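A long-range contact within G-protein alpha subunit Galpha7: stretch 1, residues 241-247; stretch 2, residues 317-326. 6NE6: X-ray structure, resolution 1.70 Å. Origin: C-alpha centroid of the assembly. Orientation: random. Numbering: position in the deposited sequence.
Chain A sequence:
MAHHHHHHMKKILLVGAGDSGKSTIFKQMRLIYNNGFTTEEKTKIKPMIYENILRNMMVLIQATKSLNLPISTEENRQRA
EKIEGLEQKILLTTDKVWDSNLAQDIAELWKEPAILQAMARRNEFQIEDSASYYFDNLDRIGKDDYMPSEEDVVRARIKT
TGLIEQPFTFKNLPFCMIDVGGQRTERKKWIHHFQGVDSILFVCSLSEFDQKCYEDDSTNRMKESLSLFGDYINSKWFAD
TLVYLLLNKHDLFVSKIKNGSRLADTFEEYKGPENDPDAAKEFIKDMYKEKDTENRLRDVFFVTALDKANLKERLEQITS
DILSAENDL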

# COMPACT_ATOMS: atom_id res chain seq x y z
N THR A 241 -10.59 22.14 -6.54
CA THR A 241 -9.61 21.19 -6.02
C THR A 241 -8.58 20.84 -7.09
O THR A 241 -8.93 20.57 -8.24
CB THR A 241 -10.34 19.93 -5.55
OG1 THR A 241 -11.30 20.29 -4.55
CG2 THR A 241 -9.37 18.90 -4.96
N LEU A 242 -7.30 20.82 -6.71
CA LEU A 242 -6.22 20.40 -7.61
C LEU A 242 -6.03 18.89 -7.49
O LEU A 242 -6.08 18.34 -6.39
CB LEU A 242 -4.90 21.08 -7.25
CG LEU A 242 -4.90 22.60 -7.27
CD1 LEU A 242 -3.56 23.09 -6.76
CD2 LEU A 242 -5.16 23.08 -8.68
N VAL A 243 -5.79 18.22 -8.61
CA VAL A 243 -5.65 16.76 -8.61
C VAL A 243 -4.26 16.38 -9.10
O VAL A 243 -3.86 16.77 -10.20
CB VAL A 243 -6.74 16.10 -9.48
CG1 VAL A 243 -6.66 14.60 -9.35
CG2 VAL A 243 -8.13 16.59 -9.05
N TYR A 244 -3.55 15.60 -8.29
CA TYR A 244 -2.24 15.05 -8.63
C TYR A 244 -2.34 13.53 -8.74
O TYR A 244 -3.07 12.89 -7.98
CB TYR A 244 -1.21 15.40 -7.55
CG TYR A 244 -0.98 16.88 -7.40
CD1 TYR A 244 0.04 17.51 -8.12
CD2 TYR A 244 -1.76 17.65 -6.56
CE1 TYR A 244 0.26 18.86 -7.99
CE2 TYR A 244 -1.55 19.01 -6.43
CZ TYR A 244 -0.54 19.61 -7.16
OH TYR A 244 -0.33 20.97 -7.02
N LEU A 245 -1.60 12.95 -9.68
CA LEU A 245 -1.48 11.50 -9.80
C LEU A 245 -0.14 11.09 -9.22
O LEU A 245 0.91 11.59 -9.65
CB LEU A 245 -1.59 11.05 -11.26
CG LEU A 245 -1.42 9.53 -11.46
CD1 LEU A 245 -2.53 8.73 -10.75
CD2 LEU A 245 -1.37 9.20 -12.95
N LEU A 246 -0.16 10.18 -8.23
CA LEU A 246 1.05 9.65 -7.62
C LEU A 246 1.18 8.18 -8.01
O LEU A 246 0.33 7.36 -7.63
CB LEU A 246 0.99 9.80 -6.10
CG LEU A 246 1.51 11.10 -5.51
CD1 LEU A 246 0.70 12.30 -6.00
CD2 LEU A 246 1.47 10.98 -3.99
N LEU A 247 2.22 7.86 -8.77
CA LEU A 247 2.47 6.47 -9.16
C LEU A 247 3.45 5.92 -8.13
O LEU A 247 4.64 6.24 -8.16
CB LEU A 247 2.99 6.40 -10.60
CG LEU A 247 1.96 6.88 -11.63
CD1 LEU A 247 2.54 7.01 -13.05
CD2 LEU A 247 0.74 5.98 -11.64
N GLN A 317 7.53 18.92 -3.26
CA GLN A 317 7.25 19.40 -4.60
C GLN A 317 5.75 19.66 -4.77
O GLN A 317 5.34 20.68 -5.35
CB GLN A 317 7.71 18.39 -5.65
CG GLN A 317 9.20 18.20 -5.79
CD GLN A 317 9.49 17.12 -6.81
OE1 GLN A 317 9.61 15.95 -6.47
NE2 GLN A 317 9.55 17.51 -8.08
N ILE A 318 4.93 18.74 -4.28
CA ILE A 318 3.48 18.88 -4.39
C ILE A 318 3.00 20.09 -3.61
O ILE A 318 2.25 20.92 -4.13
CB ILE A 318 2.79 17.59 -3.94
CG1 ILE A 318 3.15 16.44 -4.89
CG2 ILE A 318 1.29 17.81 -3.85
CD1 ILE A 318 2.66 15.08 -4.41
N THR A 319 3.43 20.23 -2.34
CA THR A 319 2.92 21.35 -1.56
C THR A 319 3.42 22.68 -2.10
O THR A 319 2.68 23.67 -2.09
CB THR A 319 3.26 21.20 -0.07
OG1 THR A 319 4.67 21.08 0.10
CG2 THR A 319 2.58 19.94 0.49
N SER A 320 4.64 22.72 -2.62
CA SER A 320 5.11 23.95 -3.26
C SER A 320 4.25 24.29 -4.46
O SER A 320 3.89 25.46 -4.67
CB SER A 320 6.57 23.81 -3.68
OG SER A 320 7.41 23.70 -2.56
N ASP A 321 3.88 23.28 -5.25
CA ASP A 321 3.06 23.56 -6.42
C ASP A 321 1.66 24.00 -6.02
O ASP A 321 1.08 24.88 -6.66
CB ASP A 321 3.00 22.34 -7.32
CG ASP A 321 2.28 22.65 -8.61
OD1 ASP A 321 2.79 23.49 -9.38
OD2 ASP A 321 1.20 22.08 -8.84
N ILE A 322 1.10 23.39 -4.97
CA ILE A 322 -0.20 23.83 -4.47
C ILE A 322 -0.15 25.31 -4.11
O ILE A 322 -1.04 26.09 -4.47
CB ILE A 322 -0.64 22.99 -3.26
CG1 ILE A 322 -1.05 21.60 -3.71
CG2 ILE A 322 -1.80 23.67 -2.56
CD1 ILE A 322 -1.22 20.63 -2.54
N LEU A 323 0.90 25.71 -3.40
CA LEU A 323 1.03 27.11 -3.01
C LEU A 323 1.18 28.01 -4.23
O LEU A 323 0.64 29.12 -4.26
CB LEU A 323 2.22 27.30 -2.07
CG LEU A 323 2.03 26.78 -0.64
CD1 LEU A 323 3.22 27.14 0.22
CD2 LEU A 323 0.74 27.35 -0.05
N SER A 324 1.88 27.53 -5.26
CA SER A 324 2.10 28.37 -6.43
C SER A 324 0.80 28.61 -7.20
O SER A 324 0.64 29.66 -7.83
CB SER A 324 3.16 27.75 -7.35
OG SER A 324 2.63 26.69 -8.12
N ALA A 325 -0.14 27.67 -7.13
CA ALA A 325 -1.44 27.80 -7.78
C ALA A 325 -2.45 28.60 -6.96
O ALA A 325 -3.50 28.97 -7.50
CB ALA A 325 -2.01 26.42 -8.08
N GLU A 326 -2.16 28.87 -5.68
CA GLU A 326 -3.12 29.54 -4.81
C GLU A 326 -3.54 30.89 -5.37
O GLU A 326 -4.72 31.25 -5.33
CB GLU A 326 -2.52 29.69 -3.41
CG GLU A 326 -3.41 30.35 -2.38
CD GLU A 326 -2.83 30.24 -0.97
OE1 GLU A 326 -2.51 29.11 -0.55
OE2 GLU A 326 -2.69 31.28 -0.29

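Strand 242-247 runs nearly antiparallel to helix 317-326, with 155° between their N-to-C directions and a closest axial approach of 10.6 Å. The register runs in opposite senses: L242 CA lies 7.6 Å from I322 CA, and Y244 CA 8.1 Å from I318 CA, so two residues along the strand answer four along the helix, about one turn, in reverse. Alternation on the strand sets the pattern. L242, Y244 and L246 reach the helix, while V243 and L245 make no contact with it; the helix replies with I318, D321, I322 and A325.

Y244 is the centrepiece, with the largest covered area in the contact. I318 CG2 sits 4.0 Å from the centroid of its ring, only 10° off the normal, a CH-pi contact over one face. At the ring's polar end, Y244 OH donates a short hydrogen bond to D321 OD2 at 2.6 Å, near the plane of the ring. I322 CG1 packs obliquely, 3.8 Å from Y244 CE2.

Aliphatic pairs flank the tyrosine along the strand. L242 CD1 meets A325 CB at 3.9 Å and I322 CG1 at 4.2 Å. L246 points its CA-to-CB bond sideways, yet its side chain still brings CD1 within 3.8 Å of I318 CD1.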